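Local coordinates for uncharacterized protein PA2218 (Pseudomonas aeruginosa, PDB 2HDW) that is uncharacterised but adopts an alpha/beta hydrolase fold and probably acts as a hydrolase, at residues M203-S211 against P289-L298. Sequence-based numbering, arbitrary orientation.
Sequences MYDMTRVMS and PLSFMNMPIL
Met210 lays its terminal methyl over one face of the Phe292 ring, a CH-pi contact with CE 3.6 Å from the ring centroid and displaced toward the CG-CD2 side. Chi1 and the extended chi2 (-161°) carry SD to 3.8 Å from CB of Pro289 and oblique to the ring, a Met-aromatic contact; the bend at chi3 then swings CE over the face. The Met210 and Pro289 side chains cross at about a right angle. Thr207 CG2 and Met206 CB approach the same ring obliquely. CG2 of Thr207 also packs 3.2 Å from the backbone O of Met295. The other branch of Thr207, OG1, turns back and donates to Asp205 OD1 (2.8 Å), on the syn side of the carboxylate. Asp205 is the N-cap of helix 206-212: the same OD1 accepts from Arg208 N, which comes from above the carboxylate plane, and weakly from Thr207 N, so the carboxylate is pinned. Ile297 CG1 and CD1 lie against OD1, and Leu298 CD1 lies 3.6 Å from OD2. A water within hydrogen-bonding distance of Asp205 OD2, Thr207 OG1 and Ile297 O bridges the segments, donating to at most two at a time. Ser211 OG bonds back to Thr207 O while touching Met293 CA. Pro148 of helix 148-164 packs on Thr207, Phe292 and Ile297, Phe105 meets the Phe292 ring, and helix 220-240 lies against Ser211 and Met293; the contact thus joins the helix following strand 197-201 to the segment leading toward strand 309-314.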
ATOM      1  N   MET A 203       5.723  -6.120  -4.381  1.00  8.06           N
ATOM      2  CA  MET A 203       4.369  -5.850  -4.857  1.00  9.43           C
ATOM      3  C   MET A 203       3.485  -7.021  -5.265  1.00  9.75           C
ATOM      4  O   MET A 203       3.952  -8.126  -5.553  1.00  8.83           O
ATOM      5  CB  MET A 203       4.412  -4.866  -6.052  1.00  8.29           C
ATOM      6  CG  MET A 203       4.791  -5.499  -7.412  1.00  9.63           C
ATOM      7  SD  MET A 203       4.589  -4.412  -8.890  1.00  1.11           S
ATOM      8  CE  MET A 203       2.850  -4.632  -9.278  1.00  8.75           C
ATOM      9  N   TYR A 204       2.189  -6.720  -5.295  1.00  9.62           N
ATOM     10  CA  TYR A 204       1.123  -7.618  -5.725  1.00 10.15           C
ATOM     11  C   TYR A 204       0.324  -6.716  -6.663  1.00 10.92           C
ATOM     12  O   TYR A 204       0.348  -5.492  -6.516  1.00  9.12           O
ATOM     13  CB  TYR A 204       0.160  -7.952  -4.582  1.00 11.40           C
ATOM     14  CG  TYR A 204       0.340  -9.254  -3.835  1.00 11.94           C
ATOM     15  CD1 TYR A 204       1.488  -9.504  -3.083  1.00 13.80           C
ATOM     16  CD2 TYR A 204      -0.708 -10.178  -3.760  1.00 13.34           C
ATOM     17  CE1 TYR A 204       1.582 -10.627  -2.263  1.00 13.25           C
ATOM     18  CE2 TYR A 204      -0.623 -11.305  -2.943  1.00 14.20           C
ATOM     19  CZ  TYR A 204       0.522 -11.519  -2.191  1.00 14.71           C
ATOM     20  OH  TYR A 204       0.587 -12.591  -1.325  1.00 14.13           O
ATOM     21  N   ASP A 205      -0.364  -7.306  -7.628  1.00 10.19           N
ATOM     22  CA  ASP A 205      -1.268  -6.547  -8.482  1.00  9.73           C
ATOM     23  C   ASP A 205      -2.552  -7.148  -7.911  1.00  9.94           C
ATOM     24  O   ASP A 205      -2.897  -8.283  -8.244  1.00 10.41           O
ATOM     25  CB  ASP A 205      -1.120  -6.930  -9.961  1.00 11.20           C
ATOM     26  CG  ASP A 205      -2.268  -6.411 -10.816  1.00 10.65           C
ATOM     27  OD1 ASP A 205      -3.363  -6.189 -10.262  1.00 10.78           O
ATOM     28  OD2 ASP A 205      -2.095  -6.244 -12.044  1.00 12.73           O
ATOM     29  N   MET A 206      -3.237  -6.426  -7.024  1.00  9.22           N
ATOM     30  CA  MET A 206      -4.439  -6.979  -6.412  1.00  8.91           C
ATOM     31  C   MET A 206      -5.571  -7.398  -7.360  1.00 10.34           C
ATOM     32  O   MET A 206      -6.344  -8.303  -7.022  1.00  8.91           O
ATOM     33  CB  MET A 206      -4.981  -6.036  -5.325  1.00  6.21           C
ATOM     34  CG  MET A 206      -4.060  -5.857  -4.092  1.00  7.43           C
ATOM     35  SD  MET A 206      -3.430  -7.403  -3.308  1.00  1.11           S
ATOM     36  CE  MET A 206      -4.999  -8.178  -2.890  1.00  1.11           C
ATOM     37  N   THR A 207      -5.690  -6.771  -8.535  1.00  9.31           N
ATOM     38  CA  THR A 207      -6.759  -7.167  -9.452  1.00  9.53           C
ATOM     39  C   THR A 207      -6.402  -8.517 -10.062  1.00 11.35           C
ATOM     40  O   THR A 207      -7.271  -9.368 -10.277  1.00 10.04           O
ATOM     41  CB  THR A 207      -7.005  -6.122 -10.590  1.00 10.27           C
ATOM     42  OG1 THR A 207      -5.851  -6.027 -11.440  1.00  8.89           O
ATOM     43  CG2 THR A 207      -7.323  -4.761  -9.994  1.00  8.49           C
ATOM     44  N   ARG A 208      -5.115  -8.724 -10.318  1.00 11.60           N
ATOM     45  CA  ARG A 208      -4.668  -9.991 -10.883  1.00 11.96           C
ATOM     46  C   ARG A 208      -4.831 -11.128  -9.874  1.00 12.24           C
ATOM     47  O   ARG A 208      -5.349 -12.190 -10.210  1.00 10.96           O
ATOM     48  CB  ARG A 208      -3.200  -9.905 -11.312  1.00 12.83           C
ATOM     49  CG  ARG A 208      -2.625 -11.224 -11.815  1.00 15.43           C
ATOM     50  CD  ARG A 208      -1.132 -11.108 -12.101  1.00 16.48           C
ATOM     51  NE  ARG A 208      -0.861 -10.391 -13.345  1.00 20.71           N
ATOM     52  CZ  ARG A 208      -0.916 -10.943 -14.555  1.00 21.25           C
ATOM     53  NH1 ARG A 208      -1.226 -12.228 -14.688  1.00 18.63           N
ATOM     54  NH2 ARG A 208      -0.679 -10.205 -15.630  1.00 20.68           N
ATOM     55  N   VAL A 209      -4.410 -10.909  -8.631  1.00 11.70           N
ATOM     56  CA  VAL A 209      -4.509 -11.975  -7.639  1.00 12.09           C
ATOM     57  C   VAL A 209      -5.952 -12.353  -7.309  1.00 12.80           C
ATOM     58  O   VAL A 209      -6.252 -13.525  -7.091  1.00 10.58           O
ATOM     59  CB  VAL A 209      -3.747 -11.621  -6.333  1.00 13.65           C
ATOM     60  CG1 VAL A 209      -4.498 -10.572  -5.528  1.00 12.53           C
ATOM     61  CG2 VAL A 209      -3.545 -12.879  -5.510  1.00 18.46           C
ATOM     62  N   MET A 210      -6.852 -11.374  -7.280  1.00 11.67           N
ATOM     63  CA  MET A 210      -8.245 -11.681  -6.983  1.00 12.75           C
ATOM     64  C   MET A 210      -8.971 -12.295  -8.178  1.00 14.43           C
ATOM     65  O   MET A 210      -9.936 -13.053  -8.012  1.00 12.80           O
ATOM     66  CB  MET A 210      -8.984 -10.431  -6.501  1.00 10.70           C
ATOM     67  CG  MET A 210      -8.726 -10.148  -5.027  1.00 13.38           C
ATOM     68  SD  MET A 210      -9.909  -9.064  -4.247  1.00  8.33           S
ATOM     69  CE  MET A 210      -8.890  -7.693  -3.893  1.00 15.15           C
ATOM     70  N   SER A 211      -8.498 -11.980  -9.378  1.00 14.12           N
ATOM     71  CA  SER A 211      -9.109 -12.505 -10.593  1.00 14.86           C
ATOM     72  C   SER A 211      -8.564 -13.876 -10.996  1.00 16.04           C
ATOM     73  O   SER A 211      -9.332 -14.756 -11.400  1.00 16.47           O
ATOM     74  CB  SER A 211      -8.911 -11.522 -11.747  1.00 14.40           C
ATOM     75  OG  SER A 211      -9.569 -10.296 -11.481  1.00 15.68           O
ATOM     76  N   PRO A 289     -14.220  -8.191  -3.480  1.00  9.87           N
ATOM     77  CA  PRO A 289     -13.613  -8.658  -4.734  1.00 10.63           C
ATOM     78  C   PRO A 289     -14.304  -8.262  -6.050  1.00  9.33           C
ATOM     79  O   PRO A 289     -13.666  -8.223  -7.094  1.00  9.07           O
ATOM     80  CB  PRO A 289     -13.581 -10.175  -4.554  1.00 10.01           C
ATOM     81  CG  PRO A 289     -13.447 -10.336  -3.062  1.00 10.44           C
ATOM     82  CD  PRO A 289     -14.426  -9.317  -2.550  1.00 10.21           C
ATOM     83  N   LEU A 290     -15.599  -7.972  -6.010  1.00 10.39           N
ATOM     84  CA  LEU A 290     -16.315  -7.619  -7.235  1.00  9.65           C
ATOM     85  C   LEU A 290     -15.657  -6.547  -8.104  1.00 10.64           C
ATOM     86  O   LEU A 290     -15.622  -6.680  -9.329  1.00 11.04           O
ATOM     87  CB  LEU A 290     -17.748  -7.205  -6.907  1.00 10.46           C
ATOM     88  CG  LEU A 290     -18.657  -8.351  -6.459  1.00  8.67           C
ATOM     89  CD1 LEU A 290     -19.951  -7.786  -5.923  1.00  9.06           C
ATOM     90  CD2 LEU A 290     -18.917  -9.304  -7.635  1.00 11.54           C
ATOM     91  N   SER A 291     -15.134  -5.489  -7.494  1.00  8.80           N
ATOM     92  CA  SER A 291     -14.498  -4.436  -8.287  1.00 10.03           C
ATOM     93  C   SER A 291     -13.148  -4.888  -8.831  1.00 10.80           C
ATOM     94  O   SER A 291     -12.867  -4.720 -10.019  1.00 10.48           O
ATOM     95  CB  SER A 291     -14.325  -3.153  -7.459  1.00  8.35           C
ATOM     96  OG  SER A 291     -13.536  -3.387  -6.308  1.00 13.20           O
ATOM     97  N   PHE A 292     -12.322  -5.469  -7.960  1.00  9.78           N
ATOM     98  CA  PHE A 292     -10.995  -5.951  -8.342  1.00 11.11           C
ATOM     99  C   PHE A 292     -11.029  -7.017  -9.431  1.00  9.57           C
ATOM    100  O   PHE A 292     -10.162  -7.051 -10.305  1.00 10.78           O
ATOM    101  CB  PHE A 292     -10.268  -6.506  -7.110  1.00  8.85           C
ATOM    102  CG  PHE A 292      -9.848  -5.446  -6.134  1.00  9.23           C
ATOM    103  CD1 PHE A 292      -8.625  -4.793  -6.280  1.00  7.24           C
ATOM    104  CD2 PHE A 292     -10.683  -5.086  -5.076  1.00  7.90           C
ATOM    105  CE1 PHE A 292      -8.236  -3.792  -5.389  1.00  8.02           C
ATOM    106  CE2 PHE A 292     -10.308  -4.087  -4.180  1.00  6.55           C
ATOM    107  CZ  PHE A 292      -9.080  -3.439  -4.337  1.00  8.17           C
ATOM    108  N   MET A 293     -12.032  -7.884  -9.377  1.00  9.06           N
ATOM    109  CA  MET A 293     -12.162  -8.962 -10.352  1.00  9.53           C
ATOM    110  C   MET A 293     -12.659  -8.453 -11.707  1.00  9.66           C
ATOM    111  O   MET A 293     -12.601  -9.176 -12.708  1.00 10.03           O
ATOM    112  CB  MET A 293     -13.137 -10.039  -9.826  1.00  7.95           C
ATOM    113  CG  MET A 293     -12.690 -10.770  -8.544  1.00  9.38           C
ATOM    114  SD  MET A 293     -13.858 -12.074  -7.968  1.00  1.11           S
ATOM    115  CE  MET A 293     -13.408 -13.372  -9.036  1.00 11.60           C
ATOM    116  N   ASN A 294     -13.107  -7.202 -11.748  1.00  9.50           N
ATOM    117  CA  ASN A 294     -13.683  -6.638 -12.971  1.00  9.54           C
ATOM    118  C   ASN A 294     -13.022  -5.373 -13.534  1.00 10.36           C
ATOM    119  O   ASN A 294     -13.345  -4.946 -14.648  1.00  8.79           O
ATOM    120  CB  ASN A 294     -15.170  -6.367 -12.703  1.00 10.30           C
ATOM    121  CG  ASN A 294     -15.975  -6.155 -13.969  1.00 10.90           C
ATOM    122  OD1 ASN A 294     -15.822  -6.885 -14.946  1.00  9.84           O
ATOM    123  ND2 ASN A 294     -16.857  -5.165 -13.947  1.00 11.99           N
ATOM    124  N   MET A 295     -12.088  -4.791 -12.788  1.00 10.29           N
ATOM    125  CA  MET A 295     -11.425  -3.559 -13.223  1.00 11.91           C
ATOM    126  C   MET A 295      -9.909  -3.629 -13.029  1.00 11.03           C
ATOM    127  O   MET A 295      -9.389  -3.253 -11.977  1.00 10.60           O
ATOM    128  CB  MET A 295     -11.985  -2.372 -12.436  1.00  9.72           C
ATOM    129  CG  MET A 295     -12.435  -1.211 -13.312  1.00 18.78           C
ATOM    130  SD  MET A 295     -13.860  -1.627 -14.334  1.00  1.11           S
ATOM    131  CE  MET A 295     -15.117  -0.712 -13.483  1.00 17.27           C
ATOM    132  N   PRO A 296      -9.180  -4.105 -14.049  1.00 11.81           N
ATOM    133  CA  PRO A 296      -7.727  -4.194 -13.904  1.00 11.30           C
ATOM    134  C   PRO A 296      -7.005  -2.859 -13.800  1.00 11.05           C
ATOM    135  O   PRO A 296      -7.473  -1.830 -14.298  1.00  7.45           O
ATOM    136  CB  PRO A 296      -7.304  -4.990 -15.138  1.00 11.61           C
ATOM    137  CG  PRO A 296      -8.340  -4.636 -16.142  1.00 14.56           C
ATOM    138  CD  PRO A 296      -9.617  -4.663 -15.342  1.00 10.81           C
ATOM    139  N   ILE A 297      -5.864  -2.894 -13.125  1.00  8.45           N
ATOM    140  CA  ILE A 297      -5.019  -1.724 -12.965  1.00  8.18           C
ATOM    141  C   ILE A 297      -3.818  -1.945 -13.883  1.00  7.50           C
ATOM    142  O   ILE A 297      -3.705  -2.999 -14.516  1.00  8.57           O
ATOM    143  CB  ILE A 297      -4.510  -1.576 -11.514  1.00  7.20           C
ATOM    144  CG1 ILE A 297      -3.815  -2.864 -11.075  1.00  8.26           C
ATOM    145  CG2 ILE A 297      -5.682  -1.224 -10.592  1.00  7.07           C
ATOM    146  CD1 ILE A 297      -2.942  -2.709  -9.833  1.00  8.56           C
ATOM    147  N   LEU A 298      -2.944  -0.945 -13.962  1.00  7.20           N
ATOM    148  CA  LEU A 298      -1.721  -0.998 -14.771  1.00  7.90           C
ATOM    149  C   LEU A 298      -1.892  -0.970 -16.287  1.00  9.15           C
ATOM    150  O   LEU A 298      -0.931  -1.210 -17.023  1.00  8.93           O
ATOM    151  CB  LEU A 298      -0.894  -2.230 -14.393  1.00  8.51           C
ATOM    152  CG  LEU A 298      -0.608  -2.440 -12.904  1.00 10.26           C
ATOM    153  CD1 LEU A 298       0.317  -3.646 -12.739  1.00 11.51           C
ATOM    154  CD2 LEU A 298       0.022  -1.196 -12.310  1.00 11.68           C
TER
HETATM  155  O   HOH W   1      -3.920  -5.903 -14.027  1.00  6.13           O